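Local coordinates for uncharacterized protein (PDB 4FTD) that is of unknown function but, as a six-bladed beta-propeller joined to an immunoglobulin-like domain, may take part in carbohydrate metabolism, at residues A296-N301 with A358-A363; Y311-I316 with T321-S326. All coordinates share one frame; numbering follows the deposited sequence.

Contact 1: residues A296-N301 with A358-A363; sequences ATMVTN and AGQGAA
Gln360 OE1, which accepts from Ala410 N, also rests on a methyl group of Val299, CG2 at 3.6 Å, while NE2 of the same amide bonds to Gly408 O. The amide is thus held at both ends by backbone groups outside the two segments, which leaves little freedom for it to flip. Val299 lies just ahead of strand 300-304, the first strand of one propeller blade; Gln360 sits in the loop between strands 350-357 and 369-374 of the next, making this a contact between adjacent blades. The side chains of Val299 and Gln360 cross obliquely, the glutamine reaching the valine with CG anti to its own N and a bend at chi2 (67°). The other valine branch, CG1, anti to the backbone N (chi1 -170°), touches Ala358 CB at 3.9 Å, and Val340 of the neighbouring blade packs on both residues. An ST turn shapes the chain leading to Val299: Thr297 OG1 accepts from Val299 N at 3.1 Å and donates to Ala296 O at 2.6 Å. The loop backbone is tied in turn: Glu338 OE1 takes Gln360 N, while Arg435 reaches Ala358 O and Gly359 O. On the partly exposed flank, the selenium of selenomethionine Met298, atom SE, lies 4.5 Å from Gln360 NE2.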
loop_
_atom_site.group_PDB
_atom_site.type_symbol
_atom_site.label_atom_id
_atom_site.label_comp_id
_atom_site.label_asym_id
_atom_site.label_seq_id
_atom_site.Cartn_x
_atom_site.Cartn_y
_atom_site.Cartn_z
ATOM N N ALA A 296 11.382 -9.129 -18.653
ATOM C CA ALA A 296 10.572 -9.435 -17.465
ATOM C C ALA A 296 11.392 -10.251 -16.478
ATOM O O ALA A 296 11.267 -10.058 -15.272
ATOM C CB ALA A 296 9.304 -10.211 -17.830
ATOM N N THR A 297 12.202 -11.164 -17.015
ATOM C CA THR A 297 12.968 -12.165 -16.254
ATOM C C THR A 297 12.045 -13.143 -15.519
ATOM O O THR A 297 10.804 -13.125 -15.645
ATOM C CB THR A 297 14.006 -11.548 -15.251
ATOM O OG1 THR A 297 13.314 -11.104 -14.067
ATOM C CG2 THR A 297 14.808 -10.383 -15.886
HETATM N N MSE A 298 12.655 -14.019 -14.732
HETATM C CA MSE A 298 11.898 -14.912 -13.857
HETATM C C MSE A 298 11.221 -14.218 -12.666
HETATM O O MSE A 298 10.353 -14.851 -12.038
HETATM C CB MSE A 298 12.811 -15.984 -13.310
HETATM C CG MSE A 298 13.968 -15.397 -12.464
HETATM SE SE MSE A 298 14.871 -16.822 -11.578
HETATM C CE MSE A 298 13.637 -17.174 -10.169
ATOM N N VAL A 299 11.662 -12.987 -12.324
ATOM C CA VAL A 299 11.091 -12.156 -11.243
ATOM C C VAL A 299 10.180 -11.124 -11.879
ATOM O O VAL A 299 10.603 -10.051 -12.295
ATOM C CB VAL A 299 12.161 -11.504 -10.344
ATOM C CG1 VAL A 299 11.512 -10.850 -9.088
ATOM C CG2 VAL A 299 13.207 -12.561 -9.958
ATOM N N THR A 300 8.899 -11.482 -11.964
ATOM C CA THR A 300 7.881 -10.693 -12.685
ATOM C C THR A 300 6.507 -11.078 -12.129
ATOM O O THR A 300 6.337 -12.187 -11.580
ATOM C CB THR A 300 7.945 -10.964 -14.206
ATOM O OG1 THR A 300 7.028 -10.128 -14.918
ATOM C CG2 THR A 300 7.692 -12.454 -14.508
ATOM N N ASN A 301 5.549 -10.161 -12.247
ATOM C CA ASN A 301 4.229 -10.348 -11.716
ATOM C C ASN A 301 3.223 -9.592 -12.518
ATOM O O ASN A 301 3.540 -8.575 -13.091
ATOM C CB ASN A 301 4.127 -9.811 -10.283
ATOM C CG ASN A 301 4.958 -10.584 -9.252
ATOM O OD1 ASN A 301 6.005 -10.118 -8.867
ATOM N ND2 ASN A 301 4.478 -11.755 -8.801
ATOM N N ALA A 358 13.154 -5.700 -6.238
ATOM C CA ALA A 358 13.684 -7.079 -6.119
ATOM C C ALA A 358 15.174 -7.198 -5.830
ATOM O O ALA A 358 15.601 -7.891 -4.879
ATOM C CB ALA A 358 13.325 -7.871 -7.376
ATOM N N GLY A 359 15.996 -6.547 -6.647
ATOM C CA GLY A 359 17.431 -6.734 -6.508
ATOM C C GLY A 359 17.923 -8.055 -7.086
ATOM O O GLY A 359 18.540 -8.844 -6.386
ATOM N N GLN A 360 17.702 -8.243 -8.386
ATOM C CA GLN A 360 18.055 -9.484 -9.100
ATOM C C GLN A 360 19.392 -9.296 -9.749
ATOM O O GLN A 360 19.527 -8.433 -10.606
ATOM C CB GLN A 360 16.993 -9.799 -10.172
ATOM C CG GLN A 360 17.235 -11.035 -11.040
ATOM C CD GLN A 360 17.153 -12.335 -10.265
ATOM O OE1 GLN A 360 16.672 -12.373 -9.166
ATOM N NE2 GLN A 360 17.644 -13.412 -10.852
ATOM N N GLY A 361 20.385 -10.062 -9.306
ATOM C CA GLY A 361 21.749 -10.021 -9.820
ATOM C C GLY A 361 22.602 -9.405 -8.747
ATOM O O GLY A 361 22.221 -8.391 -8.137
ATOM N N ALA A 362 23.759 -10.010 -8.521
ATOM C CA ALA A 362 24.717 -9.545 -7.531
ATOM C C ALA A 362 25.085 -8.080 -7.686
ATOM O O ALA A 362 25.395 -7.442 -6.697
ATOM C CB ALA A 362 25.956 -10.413 -7.565
ATOM N N ALA A 363 25.019 -7.542 -8.913
ATOM C CA ALA A 363 25.384 -6.144 -9.199
ATOM C C ALA A 363 24.191 -5.186 -9.116
ATOM O O ALA A 363 24.334 -3.993 -9.267
ATOM C CB ALA A 363 26.031 -6.050 -10.575
#

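Contact 2: residues Y311-I316 with T321-S326; sequences YLWSGI and TLVDES
Tyr311 and Glu325 run side by side and point the same way, the phenol ring and the carboxylate turned 66° apart. The ring meets the aliphatic root of the acid obliquely, Tyr311 CE1 lying 3.5 Å from Glu325 CB, and the polar ends share a water that is 2.7 Å from Tyr311 OH and donates to Glu325 OE1 at 2.8 Å. Glu325 OE2 forms a salt bridge with Lys273, so both carboxylate oxygens are engaged, and Phe262 packs edge-to-face with the tyrosine. With the ring gone, as with an alanine here, the water would probably lose its phenol partner, a gap would open beside Glu325 CB and Phe262 would lack its edge-to-face mate. Val323 stands between the two aromatic residues on this side of the sheet. Its chi1, measured to CG1, is -57°, which puts CG2 between the backbone N and the carbonyl carbon; CG2 touches Tyr311 CB at 3.9 Å, whereas CG1 approaches the edge of the indole, 4.1 Å from Trp313 CE3. The backbone carrying these side chains is an antiparallel beta hairpin, strands 311-315 and 318-323, forming the middle of a four-stranded propeller blade. Tyr311 with Val323 and Trp313 with Thr321 are hydrogen-bonded pairs; Trp313 N to Thr321 O is the straightest of the four bonds, at 2.8 Å and 173°. Between them Leu312 and Leu322 form a non-hydrogen-bonded pair on the other face, their side chains crossing with Leu312 CD2 3.9 Å from Leu322 CD1. Helix 381-390 covers this leucine pair, Leu385 touching both. Asp324 OD1, next along the chain from Val323, accepts from Ser326 N at 2.9 Å, an Asx turn, and also from Gly328 N.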
loop_
_atom_site.group_PDB
_atom_site.type_symbol
_atom_site.label_atom_id
_atom_site.label_comp_id
_atom_site.label_asym_id
_atom_site.label_seq_id
_atom_site.Cartn_x
_atom_site.Cartn_y
_atom_site.Cartn_z
ATOM N N TYR A 311 -4.802 -5.028 -15.641
ATOM C CA TYR A 311 -3.771 -5.571 -14.740
ATOM C C TYR A 311 -2.515 -4.734 -14.842
ATOM O O TYR A 311 -2.328 -4.008 -15.836
ATOM C CB TYR A 311 -3.410 -7.020 -15.143
ATOM C CG TYR A 311 -4.574 -7.987 -15.055
ATOM C CD1 TYR A 311 -5.644 -7.938 -15.973
ATOM C CD2 TYR A 311 -4.628 -8.942 -14.040
ATOM C CE1 TYR A 311 -6.724 -8.801 -15.854
ATOM C CE2 TYR A 311 -5.696 -9.816 -13.934
ATOM C CZ TYR A 311 -6.740 -9.742 -14.839
ATOM O OH TYR A 311 -7.804 -10.593 -14.691
ATOM N N LEU A 312 -1.651 -4.850 -13.833
ATOM C CA LEU A 312 -0.360 -4.200 -13.870
ATOM C C LEU A 312 0.671 -5.317 -13.978
ATOM O O LEU A 312 0.643 -6.269 -13.239
ATOM C CB LEU A 312 -0.119 -3.323 -12.658
ATOM C CG LEU A 312 -0.962 -2.078 -12.446
ATOM C CD1 LEU A 312 -0.413 -1.384 -11.203
ATOM C CD2 LEU A 312 -0.899 -1.162 -13.675
ATOM N N TRP A 313 1.552 -5.200 -14.961
ATOM C CA TRP A 313 2.640 -6.126 -15.163
ATOM C C TRP A 313 3.943 -5.387 -14.934
ATOM O O TRP A 313 4.119 -4.277 -15.414
ATOM C CB TRP A 313 2.598 -6.627 -16.599
ATOM C CG TRP A 313 3.751 -7.469 -17.062
ATOM C CD1 TRP A 313 4.472 -8.374 -16.323
ATOM C CD2 TRP A 313 4.253 -7.564 -18.390
ATOM N NE1 TRP A 313 5.412 -8.985 -17.092
ATOM C CE2 TRP A 313 5.286 -8.534 -18.378
ATOM C CE3 TRP A 313 3.945 -6.917 -19.595
ATOM C CZ2 TRP A 313 6.022 -8.865 -19.509
ATOM C CZ3 TRP A 313 4.680 -7.253 -20.746
ATOM C CH2 TRP A 313 5.702 -8.223 -20.692
ATOM N N SER A 314 4.826 -5.986 -14.153
ATOM C CA SER A 314 6.186 -5.511 -14.043
ATOM C C SER A 314 7.158 -6.662 -13.817
ATOM O O SER A 314 6.763 -7.822 -13.502
ATOM C CB SER A 314 6.343 -4.419 -12.972
ATOM O OG SER A 314 6.451 -4.967 -11.661
ATOM N N GLY A 315 8.435 -6.315 -14.009
ATOM C CA GLY A 315 9.561 -7.233 -13.874
ATOM C C GLY A 315 10.860 -6.455 -13.675
ATOM O O GLY A 315 10.862 -5.209 -13.579
ATOM N N ILE A 316 11.961 -7.181 -13.646
ATOM C CA ILE A 316 13.262 -6.604 -13.348
ATOM C C ILE A 316 13.612 -5.468 -14.289
ATOM O O ILE A 316 14.023 -4.402 -13.833
ATOM C CB ILE A 316 14.378 -7.687 -13.241
ATOM C CG1 ILE A 316 14.043 -8.700 -12.117
ATOM C CG2 ILE A 316 15.718 -7.048 -12.954
ATOM C CD1 ILE A 316 13.823 -8.110 -10.726
ATOM N N THR A 321 3.513 -1.534 -16.025
ATOM C CA THR A 321 2.784 -1.348 -17.278
ATOM C C THR A 321 1.347 -1.824 -17.104
ATOM O O THR A 321 1.099 -2.951 -16.639
ATOM C CB THR A 321 3.465 -2.172 -18.421
ATOM O OG1 THR A 321 4.856 -1.804 -18.573
ATOM C CG2 THR A 321 2.725 -2.027 -19.743
ATOM N N LEU A 322 0.409 -0.983 -17.507
ATOM C CA LEU A 322 -0.993 -1.332 -17.538
ATOM C C LEU A 322 -1.199 -2.217 -18.785
ATOM O O LEU A 322 -0.804 -1.827 -19.889
ATOM C CB LEU A 322 -1.853 -0.061 -17.632
ATOM C CG LEU A 322 -3.380 -0.206 -17.638
ATOM C CD1 LEU A 322 -3.807 -0.762 -16.293
ATOM C CD2 LEU A 322 -4.092 1.121 -17.917
ATOM N N VAL A 323 -1.824 -3.378 -18.597
ATOM C CA VAL A 323 -2.110 -4.343 -19.670
ATOM C C VAL A 323 -3.532 -4.902 -19.579
ATOM O O VAL A 323 -4.156 -4.821 -18.542
ATOM C CB VAL A 323 -1.099 -5.520 -19.622
ATOM C CG1 VAL A 323 0.341 -4.999 -19.733
ATOM C CG2 VAL A 323 -1.262 -6.310 -18.336
ATOM N N ASP A 324 -4.047 -5.452 -20.677
ATOM C CA ASP A 324 -5.351 -6.145 -20.664
ATOM C C ASP A 324 -5.169 -7.570 -20.144
ATOM O O ASP A 324 -4.048 -7.955 -19.792
ATOM C CB ASP A 324 -6.033 -6.085 -22.067
ATOM C CG ASP A 324 -5.233 -6.783 -23.159
ATOM O OD1 ASP A 324 -4.520 -7.791 -22.872
ATOM O OD2 ASP A 324 -5.328 -6.319 -24.316
ATOM N N GLU A 325 -6.230 -8.380 -20.076
ATOM C CA GLU A 325 -6.072 -9.740 -19.496
ATOM C C GLU A 325 -5.288 -10.741 -20.390
ATOM O O GLU A 325 -5.028 -11.855 -19.972
ATOM C CB GLU A 325 -7.388 -10.334 -18.974
ATOM C CG GLU A 325 -8.374 -10.883 -20.005
ATOM C CD GLU A 325 -9.424 -11.785 -19.360
ATOM O OE1 GLU A 325 -9.888 -11.470 -18.254
ATOM O OE2 GLU A 325 -9.789 -12.816 -19.950
ATOM N N SER A 326 -4.913 -10.321 -21.600
ATOM C CA SER A 326 -4.029 -11.088 -22.499
ATOM C C SER A 326 -2.620 -10.542 -22.524
ATOM O O SER A 326 -1.830 -10.901 -23.394
ATOM C CB SER A 326 -4.598 -11.036 -23.932
ATOM O OG SER A 326 -5.812 -11.739 -23.922
HETATM O O HOH W 1 -9.911 -9.762 -16.071
#

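How the contacts relate
Strand 300-304, entered from contact 1, is the immediate sheet neighbour of strand 311-315 in contact 2, so contact 2 and the 296-301 side of contact 1 belong to one propeller blade; the centres of the two contacts are about 16 Å apart. Ser314 O joins them, probably accepting from both Asn301 N at 2.9 Å and Thr300 OG1 at 2.7 Å, and Trp313 NE1 also bonds to Thr300 OG1. Ile316 carries the packing on, with its CG1 3.2 Å from Thr297 OG1, and it touches Ala358 as well, reaching both segments of contact 1. Contact 2 builds the interior of the blade, whereas contact 1 packs the loop leading into its first strand against the next blade. Neither has an identified ligand or active site.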